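Long-range contacts in modulator of the activity of Ets CG15085-PA (Drosophila melanogaster, PDB 1SV0), which binds the SAM domain of the Ets repressor Yan (pokkuri) through its own SAM domain and probably relieves repression by breaking up Yan polymers: residues Leu9-Trp14 and Arg75-Met80; Trp14-Trp20 and Pro39-Asn45. All coordinates share one frame. Residue numbers count along the deposited sequence, not the author numbering.

Interaction 1: Leu9-Trp14 and Arg75-Met80; sequences LDPRDW and RLARAM
The loop 9-14, with a short 3-10 segment at 11-13 (D13 N to D10 O, 2.8 Å; W14 N to P11 O, 3.1 Å), lies along helix 65-80, D10 facing A79 (CA to CA 5.2 Å) and P11 facing L76 (5.8 Å). Apolar packing centres on P11, CG 3.4 Å from R75 CB, CD 3.7 Å from A79 CB. R12 CG lies 3.8 Å from L76 CD1, W14 CH2 3.4 Å from R75 CD. This docks the lead-in to the first SAM-domain helix against the long C-terminal helix. No hydrogen bond crosses directly; within 9-14, D10 OD1 accepts from R12 N (an Asx turn) and R12 NE, both 3.0 Å, and R12 NH2 to D10 OD2 (2.9 Å) is a salt bridge. M80 packs on the R12 guanidinium (chi1 m, chi3 m), CG over one face, CE in tight van der Waals contact 3.1 Å from NH1. One water joins L9 O (2.6 Å) to R75 O (2.7 Å), a second L9 O to R75 NH1; R75 also pairs with D71 and D5.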
ATOM      1  N   LEU C   9      14.900  -2.300  11.269  1.00 36.24           N
ATOM      2  CA  LEU C   9      15.211  -3.656  10.835  1.00 37.54           C
ATOM      3  C   LEU C   9      13.991  -4.404  10.313  1.00 37.49           C
ATOM      4  O   LEU C   9      14.101  -5.184   9.374  1.00 38.84           O
ATOM      5  CB  LEU C   9      15.838  -4.438  11.994  1.00 38.89           C
ATOM      6  CG  LEU C   9      17.118  -3.806  12.546  1.00 39.70           C
ATOM      7  CD1 LEU C   9      17.580  -4.539  13.812  1.00 40.85           C
ATOM      8  CD2 LEU C   9      18.187  -3.842  11.463  1.00 39.79           C
ATOM      9  N   ASP C  10      12.829  -4.174  10.923  1.00 37.76           N
ATOM     10  CA  ASP C  10      11.602  -4.843  10.488  1.00 38.04           C
ATOM     11  C   ASP C  10      10.852  -3.919   9.523  1.00 36.14           C
ATOM     12  O   ASP C  10      10.303  -2.904   9.938  1.00 35.68           O
ATOM     13  CB  ASP C  10      10.708  -5.155  11.692  1.00 37.62           C
ATOM     14  CG  ASP C  10       9.584  -6.127  11.356  1.00 40.10           C
ATOM     15  OD1 ASP C  10       9.112  -6.134  10.198  1.00 37.97           O
ATOM     16  OD2 ASP C  10       9.166  -6.886  12.262  1.00 43.94           O
ATOM     17  N   PRO C  11      10.817  -4.269   8.228  1.00 37.63           N
ATOM     18  CA  PRO C  11      10.142  -3.491   7.175  1.00 36.78           C
ATOM     19  C   PRO C  11       8.667  -3.195   7.482  1.00 37.91           C
ATOM     20  O   PRO C  11       8.085  -2.238   6.955  1.00 35.47           O
ATOM     21  CB  PRO C  11      10.296  -4.374   5.941  1.00 37.22           C
ATOM     22  CG  PRO C  11      11.554  -5.124   6.211  1.00 39.84           C
ATOM     23  CD  PRO C  11      11.417  -5.491   7.666  1.00 36.52           C
ATOM     24  N   ARG C  12       8.065  -4.029   8.327  1.00 36.27           N
ATOM     25  CA  ARG C  12       6.669  -3.843   8.702  1.00 36.38           C
ATOM     26  C   ARG C  12       6.501  -2.642   9.624  1.00 35.00           C
ATOM     27  O   ARG C  12       5.393  -2.153   9.824  1.00 34.58           O
ATOM     28  CB  ARG C  12       6.137  -5.117   9.368  1.00 37.99           C
ATOM     29  CG  ARG C  12       6.054  -6.293   8.409  1.00 39.02           C
ATOM     30  CD  ARG C  12       5.736  -7.602   9.128  1.00 43.27           C
ATOM     31  NE  ARG C  12       6.801  -7.985  10.052  1.00 45.37           N
ATOM     32  CZ  ARG C  12       6.855  -9.150  10.691  1.00 47.81           C
ATOM     33  NH1 ARG C  12       5.900 -10.053  10.508  1.00 47.92           N
ATOM     34  NH2 ARG C  12       7.870  -9.418  11.507  1.00 47.73           N
ATOM     35  N   ASP C  13       7.602  -2.157  10.184  1.00 34.92           N
ATOM     36  CA  ASP C  13       7.535  -0.994  11.057  1.00 34.73           C
ATOM     37  C   ASP C  13       7.816   0.286  10.266  1.00 32.81           C
ATOM     38  O   ASP C  13       7.784   1.380  10.821  1.00 31.38           O
ATOM     39  CB  ASP C  13       8.554  -1.100  12.199  1.00 37.62           C
ATOM     40  CG  ASP C  13       8.284  -2.277  13.120  1.00 41.80           C
ATOM     41  OD1 ASP C  13       7.117  -2.719  13.201  1.00 43.24           O
ATOM     42  OD2 ASP C  13       9.241  -2.744  13.778  1.00 43.60           O
ATOM     43  N   TRP C  14       8.079   0.150   8.973  1.00 30.87           N
ATOM     44  CA  TRP C  14       8.391   1.314   8.141  1.00 29.24           C
ATOM     45  C   TRP C  14       7.224   2.274   7.906  1.00 29.04           C
ATOM     46  O   TRP C  14       6.119   1.858   7.552  1.00 29.51           O
ATOM     47  CB  TRP C  14       8.925   0.865   6.772  1.00 28.07           C
ATOM     48  CG  TRP C  14      10.314   0.283   6.775  1.00 27.40           C
ATOM     49  CD1 TRP C  14      11.120   0.065   7.863  1.00 29.37           C
ATOM     50  CD2 TRP C  14      11.059  -0.160   5.631  1.00 28.01           C
ATOM     51  NE1 TRP C  14      12.317  -0.485   7.463  1.00 27.06           N
ATOM     52  CE2 TRP C  14      12.307  -0.634   6.102  1.00 27.37           C
ATOM     53  CE3 TRP C  14      10.793  -0.204   4.253  1.00 27.45           C
ATOM     54  CZ2 TRP C  14      13.288  -1.147   5.242  1.00 28.72           C
ATOM     55  CZ3 TRP C  14      11.770  -0.716   3.397  1.00 28.72           C
ATOM     56  CH2 TRP C  14      13.002  -1.181   3.896  1.00 28.77           C
ATOM     57  N   ARG C  75      14.499  -8.236   3.222  1.00 36.95           N
ATOM     58  CA  ARG C  75      14.392  -7.559   4.506  1.00 36.01           C
ATOM     59  C   ARG C  75      13.242  -8.139   5.325  1.00 36.80           C
ATOM     60  O   ARG C  75      13.386  -8.395   6.522  1.00 35.16           O
ATOM     61  CB  ARG C  75      14.185  -6.052   4.302  1.00 33.97           C
ATOM     62  CG  ARG C  75      15.437  -5.306   3.855  1.00 34.58           C
ATOM     63  CD  ARG C  75      15.122  -3.865   3.480  1.00 32.42           C
ATOM     64  NE  ARG C  75      16.302  -3.145   3.009  1.00 33.90           N
ATOM     65  CZ  ARG C  75      17.100  -2.407   3.778  1.00 35.92           C
ATOM     66  NH1 ARG C  75      16.858  -2.275   5.076  1.00 33.29           N
ATOM     67  NH2 ARG C  75      18.147  -1.792   3.240  1.00 38.23           N
ATOM     68  N   LEU C  76      12.104  -8.357   4.673  1.00 36.71           N
ATOM     69  CA  LEU C  76      10.942  -8.907   5.355  1.00 38.15           C
ATOM     70  C   LEU C  76      11.222 -10.335   5.836  1.00 39.61           C
ATOM     71  O   LEU C  76      10.917 -10.689   6.976  1.00 39.03           O
ATOM     72  CB  LEU C  76       9.732  -8.897   4.420  1.00 37.32           C
ATOM     73  CG  LEU C  76       8.420  -9.464   4.979  1.00 38.19           C
ATOM     74  CD1 LEU C  76       7.997  -8.686   6.219  1.00 38.06           C
ATOM     75  CD2 LEU C  76       7.340  -9.384   3.907  1.00 39.29           C
ATOM     76  N   ALA C  77      11.810 -11.144   4.966  1.00 42.00           N
ATOM     77  CA  ALA C  77      12.121 -12.530   5.309  1.00 46.26           C
ATOM     78  C   ALA C  77      12.922 -12.624   6.599  1.00 47.70           C
ATOM     79  O   ALA C  77      12.485 -13.267   7.552  1.00 48.33           O
ATOM     80  CB  ALA C  77      12.884 -13.200   4.167  1.00 45.46           C
ATOM     81  N   ARG C  78      14.082 -11.972   6.644  1.00 50.54           N
ATOM     82  CA  ARG C  78      14.911 -12.036   7.842  1.00 54.92           C
ATOM     83  C   ARG C  78      14.175 -11.498   9.064  1.00 55.77           C
ATOM     84  O   ARG C  78      14.380 -11.979  10.177  1.00 55.83           O
ATOM     85  CB  ARG C  78      16.232 -11.279   7.648  1.00 57.94           C
ATOM     86  CG  ARG C  78      16.121  -9.768   7.657  1.00 62.55           C
ATOM     87  CD  ARG C  78      17.493  -9.092   7.771  1.00 67.21           C
ATOM     88  NE  ARG C  78      18.314  -9.202   6.563  1.00 70.85           N
ATOM     89  CZ  ARG C  78      19.036 -10.268   6.220  1.00 72.53           C
ATOM     90  NH1 ARG C  78      19.055 -11.346   6.993  1.00 74.26           N
ATOM     91  NH2 ARG C  78      19.744 -10.252   5.098  1.00 72.69           N
ATOM     92  N   ALA C  79      13.309 -10.511   8.860  1.00 56.42           N
ATOM     93  CA  ALA C  79      12.552  -9.942   9.968  1.00 58.24           C
ATOM     94  C   ALA C  79      11.590 -10.970  10.567  1.00 60.47           C
ATOM     95  O   ALA C  79      11.517 -11.127  11.788  1.00 60.10           O
ATOM     96  CB  ALA C  79      11.778  -8.721   9.503  1.00 58.19           C
ATOM     97  N   MET C  80      10.856 -11.675   9.711  1.00 61.99           N
ATOM     98  CA  MET C  80       9.904 -12.666  10.194  1.00 65.20           C
ATOM     99  C   MET C  80      10.583 -13.742  11.052  1.00 66.81           C
ATOM    100  O   MET C  80       9.915 -14.506  11.752  1.00 66.29           O
ATOM    101  CB  MET C  80       9.152 -13.287   9.014  1.00 65.68           C
ATOM    102  CG  MET C  80       8.489 -12.245   8.127  1.00 68.03           C
ATOM    103  SD  MET C  80       7.041 -12.858   7.251  1.00 72.19           S
ATOM    104  CE  MET C  80       5.766 -11.792   7.932  1.00 71.50           C
TER
HETATM  105  O   HOH W   1      15.274  -6.867   7.788  1.00 49.51           O
HETATM  106  O   HOH W   2      14.746  -4.040   6.809  1.00 59.99           O

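Interaction 2: Trp14-Trp20 and Pro39-Asn45; sequences WTRADVW and PQKFPMN
W20 (chi1 m) lays a face of its indole over P39, whose CB sits 3.5 Å from the centroid of the five-membered ring and 20° off its normal, a CH-pi contact. At the ring's edge, W20 NE1 donates to F42 O (2.9 Å, 146°), the sole hydrogen bond between the segments. The CA registers are W20 with P39 (5.3 Å) and R16 with N45 (4.0 Å), so 39-45 runs back along the first turn of helix 16-30. That turn opens with a capping box: T15, the N-cap, takes D18 N on OG1 (3.3 Å), and T15 N donates to D18 OD2 (3.1 Å). Facing it, 39-45 leaves the weakly bonded helical turn at 39-40, bends through an inverse gamma turn centred on P43, and is extended at M44 and N45, the N-cap of helix 46-51, whose OD1 accepts from A48 N.

The backbones come close: R16 CA approaches M44 O at 3.3 Å in a CA-H...O contact. W14 O packs 3.0 Å from N45 CB. V19 (chi1 t) points at the segment, CG2 3.3 Å from M44 O and CG1 4.3 Å from F42 CB; F42 continues toward L49, Y57 and L68. R16 CD packs 3.5 Å from P43 C.

Within the SAM bundle the contact joins the start of helix 16-30 to the connection between helices 37-40 and 46-51. With one hydrogen bond between them, the segments are joined mainly by packing, while the R16 amide and N45 side chain donate to D30 and E28 of the Yan (pokkuri) chain.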
ATOM      1  N   TRP C  14       8.079   0.150   8.973  1.00 30.87           N
ATOM      2  CA  TRP C  14       8.391   1.314   8.141  1.00 29.24           C
ATOM      3  C   TRP C  14       7.224   2.274   7.906  1.00 29.04           C
ATOM      4  O   TRP C  14       6.119   1.858   7.552  1.00 29.51           O
ATOM      5  CB  TRP C  14       8.925   0.865   6.772  1.00 28.07           C
ATOM      6  CG  TRP C  14      10.314   0.283   6.775  1.00 27.40           C
ATOM      7  CD1 TRP C  14      11.120   0.065   7.863  1.00 29.37           C
ATOM      8  CD2 TRP C  14      11.059  -0.160   5.631  1.00 28.01           C
ATOM      9  NE1 TRP C  14      12.317  -0.485   7.463  1.00 27.06           N
ATOM     10  CE2 TRP C  14      12.307  -0.634   6.102  1.00 27.37           C
ATOM     11  CE3 TRP C  14      10.793  -0.204   4.253  1.00 27.45           C
ATOM     12  CZ2 TRP C  14      13.288  -1.147   5.242  1.00 28.72           C
ATOM     13  CZ3 TRP C  14      11.770  -0.716   3.397  1.00 28.72           C
ATOM     14  CH2 TRP C  14      13.002  -1.181   3.896  1.00 28.77           C
ATOM     15  N   THR C  15       7.470   3.561   8.111  1.00 26.63           N
ATOM     16  CA  THR C  15       6.444   4.570   7.844  1.00 27.24           C
ATOM     17  C   THR C  15       6.644   4.924   6.372  1.00 25.03           C
ATOM     18  O   THR C  15       7.487   4.329   5.701  1.00 22.40           O
ATOM     19  CB  THR C  15       6.677   5.839   8.657  1.00 27.97           C
ATOM     20  OG1 THR C  15       7.973   6.358   8.330  1.00 27.86           O
ATOM     21  CG2 THR C  15       6.598   5.541  10.168  1.00 31.29           C
ATOM     22  N   ARG C  16       5.886   5.885   5.863  1.00 26.22           N
ATOM     23  CA  ARG C  16       6.054   6.274   4.468  1.00 26.13           C
ATOM     24  C   ARG C  16       7.432   6.909   4.332  1.00 25.29           C
ATOM     25  O   ARG C  16       8.139   6.679   3.346  1.00 25.43           O
ATOM     26  CB  ARG C  16       4.967   7.268   4.046  1.00 28.81           C
ATOM     27  CG  ARG C  16       5.063   7.701   2.591  1.00 32.60           C
ATOM     28  CD  ARG C  16       3.796   8.417   2.167  1.00 36.07           C
ATOM     29  NE  ARG C  16       3.695   9.739   2.758  1.00 40.26           N
ATOM     30  CZ  ARG C  16       2.576  10.448   2.802  1.00 43.41           C
ATOM     31  NH1 ARG C  16       1.454   9.955   2.289  1.00 45.65           N
ATOM     32  NH2 ARG C  16       2.582  11.651   3.356  1.00 43.80           N
ATOM     33  N   ALA C  17       7.817   7.693   5.338  1.00 24.33           N
ATOM     34  CA  ALA C  17       9.124   8.353   5.343  1.00 25.52           C
ATOM     35  C   ALA C  17      10.255   7.331   5.182  1.00 25.13           C
ATOM     36  O   ALA C  17      11.198   7.560   4.423  1.00 24.31           O
ATOM     37  CB  ALA C  17       9.316   9.142   6.634  1.00 23.89           C
ATOM     38  N   ASP C  18      10.166   6.217   5.907  1.00 25.97           N
ATOM     39  CA  ASP C  18      11.176   5.163   5.813  1.00 27.18           C
ATOM     40  C   ASP C  18      11.174   4.564   4.403  1.00 26.25           C
ATOM     41  O   ASP C  18      12.227   4.351   3.802  1.00 27.31           O
ATOM     42  CB  ASP C  18      10.915   4.062   6.851  1.00 26.12           C
ATOM     43  CG  ASP C  18      11.082   4.556   8.281  1.00 31.98           C
ATOM     44  OD1 ASP C  18      12.003   5.375   8.527  1.00 30.19           O
ATOM     45  OD2 ASP C  18      10.301   4.122   9.158  1.00 30.45           O
ATOM     46  N   VAL C  19       9.986   4.286   3.877  1.00 24.77           N
ATOM     47  CA  VAL C  19       9.875   3.743   2.527  1.00 24.65           C
ATOM     48  C   VAL C  19      10.624   4.631   1.520  1.00 23.34           C
ATOM     49  O   VAL C  19      11.369   4.137   0.667  1.00 22.52           O
ATOM     50  CB  VAL C  19       8.398   3.639   2.092  1.00 23.02           C
ATOM     51  CG1 VAL C  19       8.315   3.348   0.596  1.00 21.98           C
ATOM     52  CG2 VAL C  19       7.702   2.535   2.887  1.00 22.80           C
ATOM     53  N   TRP C  20      10.416   5.938   1.622  1.00 24.51           N
ATOM     54  CA  TRP C  20      11.058   6.894   0.721  1.00 25.92           C
ATOM     55  C   TRP C  20      12.576   6.900   0.861  1.00 24.07           C
ATOM     56  O   TRP C  20      13.293   6.957  -0.136  1.00 21.88           O
ATOM     57  CB  TRP C  20      10.490   8.296   0.965  1.00 26.55           C
ATOM     58  CG  TRP C  20       9.138   8.484   0.356  1.00 29.86           C
ATOM     59  CD1 TRP C  20       8.172   7.525   0.176  1.00 30.95           C
ATOM     60  CD2 TRP C  20       8.593   9.702  -0.157  1.00 30.11           C
ATOM     61  NE1 TRP C  20       7.058   8.080  -0.423  1.00 31.00           N
ATOM     62  CE2 TRP C  20       7.291   9.413  -0.636  1.00 31.35           C
ATOM     63  CE3 TRP C  20       9.079  11.013  -0.265  1.00 30.78           C
ATOM     64  CZ2 TRP C  20       6.471  10.389  -1.216  1.00 33.85           C
ATOM     65  CZ3 TRP C  20       8.262  11.984  -0.844  1.00 33.61           C
ATOM     66  CH2 TRP C  20       6.973  11.663  -1.312  1.00 33.29           C
ATOM     67  N   PRO C  39       9.907   8.305  -5.352  1.00 32.62           N
ATOM     68  CA  PRO C  39       9.142   8.120  -4.115  1.00 33.15           C
ATOM     69  C   PRO C  39       7.667   8.479  -4.241  1.00 32.41           C
ATOM     70  O   PRO C  39       6.828   7.916  -3.543  1.00 31.19           O
ATOM     71  CB  PRO C  39       9.882   8.998  -3.106  1.00 32.47           C
ATOM     72  CG  PRO C  39      10.525  10.051  -3.961  1.00 36.40           C
ATOM     73  CD  PRO C  39      11.013   9.256  -5.144  1.00 32.84           C
ATOM     74  N   GLN C  40       7.344   9.406  -5.137  1.00 33.32           N
ATOM     75  CA  GLN C  40       5.950   9.786  -5.330  1.00 34.38           C
ATOM     76  C   GLN C  40       5.124   8.616  -5.868  1.00 33.82           C
ATOM     77  O   GLN C  40       3.900   8.624  -5.761  1.00 33.70           O
ATOM     78  CB  GLN C  40       5.849  10.988  -6.279  1.00 37.61           C
ATOM     79  CG  GLN C  40       6.361  12.274  -5.657  1.00 43.17           C
ATOM     80  CD  GLN C  40       6.263  13.465  -6.586  1.00 45.93           C
ATOM     81  OE1 GLN C  40       6.987  13.559  -7.572  1.00 48.02           O
ATOM     82  NE2 GLN C  40       5.361  14.386  -6.272  1.00 47.25           N
ATOM     83  N   LYS C  41       5.791   7.617  -6.446  1.00 31.82           N
ATOM     84  CA  LYS C  41       5.096   6.438  -6.971  1.00 32.35           C
ATOM     85  C   LYS C  41       4.723   5.507  -5.813  1.00 30.94           C
ATOM     86  O   LYS C  41       3.915   4.587  -5.975  1.00 28.05           O
ATOM     87  CB  LYS C  41       5.991   5.646  -7.940  1.00 35.90           C
ATOM     88  CG  LYS C  41       6.508   6.421  -9.147  1.00 40.44           C
ATOM     89  CD  LYS C  41       5.393   6.793 -10.099  1.00 43.63           C
ATOM     90  CE  LYS C  41       5.943   7.523 -11.321  1.00 46.58           C
ATOM     91  NZ  LYS C  41       4.858   7.968 -12.249  1.00 49.19           N
ATOM     92  N   PHE C  42       5.322   5.755  -4.650  1.00 27.19           N
ATOM     93  CA  PHE C  42       5.083   4.930  -3.470  1.00 29.35           C
ATOM     94  C   PHE C  42       4.676   5.742  -2.243  1.00 28.17           C
ATOM     95  O   PHE C  42       5.423   5.817  -1.266  1.00 28.23           O
ATOM     96  CB  PHE C  42       6.338   4.117  -3.113  1.00 28.91           C
ATOM     97  CG  PHE C  42       6.822   3.214  -4.210  1.00 29.58           C
ATOM     98  CD1 PHE C  42       7.584   3.715  -5.259  1.00 30.79           C
ATOM     99  CD2 PHE C  42       6.542   1.849  -4.181  1.00 31.60           C
ATOM    100  CE1 PHE C  42       8.067   2.870  -6.257  1.00 27.12           C
ATOM    101  CE2 PHE C  42       7.018   0.996  -5.174  1.00 30.28           C
ATOM    102  CZ  PHE C  42       7.785   1.512  -6.216  1.00 31.10           C
ATOM    103  N   PRO C  43       3.495   6.373  -2.279  1.00 28.08           N
ATOM    104  CA  PRO C  43       3.031   7.167  -1.140  1.00 28.69           C
ATOM    105  C   PRO C  43       2.371   6.236  -0.108  1.00 29.61           C
ATOM    106  O   PRO C  43       1.165   6.327   0.127  1.00 28.88           O
ATOM    107  CB  PRO C  43       2.024   8.118  -1.786  1.00 29.74           C
ATOM    108  CG  PRO C  43       1.379   7.236  -2.812  1.00 28.03           C
ATOM    109  CD  PRO C  43       2.571   6.501  -3.424  1.00 27.89           C
ATOM    110  N   MET C  44       3.160   5.351   0.501  1.00 26.85           N
ATOM    111  CA  MET C  44       2.636   4.384   1.467  1.00 27.62           C
ATOM    112  C   MET C  44       3.737   3.896   2.413  1.00 26.83           C
ATOM    113  O   MET C  44       4.915   4.173   2.183  1.00 25.78           O
ATOM    114  CB  MET C  44       2.060   3.190   0.708  1.00 28.86           C
ATOM    115  CG  MET C  44       3.100   2.525  -0.197  1.00 33.76           C
ATOM    116  SD  MET C  44       2.468   1.223  -1.286  1.00 39.68           S
ATOM    117  CE  MET C  44       1.834   2.218  -2.636  1.00 35.43           C
ATOM    118  N   ASN C  45       3.356   3.152   3.453  1.00 26.17           N
ATOM    119  CA  ASN C  45       4.327   2.637   4.424  1.00 27.25           C
ATOM    120  C   ASN C  45       4.710   1.177   4.172  1.00 27.38           C
ATOM    121  O   ASN C  45       4.308   0.582   3.171  1.00 28.20           O
ATOM    122  CB  ASN C  45       3.799   2.797   5.864  1.00 25.30           C
ATOM    123  CG  ASN C  45       2.570   1.934   6.156  1.00 26.82           C
ATOM    124  OD1 ASN C  45       2.194   1.071   5.369  1.00 26.57           O
ATOM    125  ND2 ASN C  45       1.951   2.165   7.309  1.00 28.05           N
TER

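In the fold
W14 belongs to both contacts: its indole reaches R75 in interaction 1, while its carbonyl begins interaction 2, so helix 65-80 and the 39-45 segment are tied to successive parts of one segment. The centres are 15 Å apart, and D13 O lies 4.1 Å from D18 OD2 where they touch. Along the chain, interaction 2 is nested inside the loop that interaction 1 closes. Helix 46-51 connects them further, with C50 against R12 and L76, and L49 against V19 and F42. The centre of interaction 2 is about 8 Å from the centre of the chain, that of interaction 1 about 11 Å. Interaction 2 includes residues that bind the pokkuri chain, such as R16 and N45; that chain does not touch interaction 1.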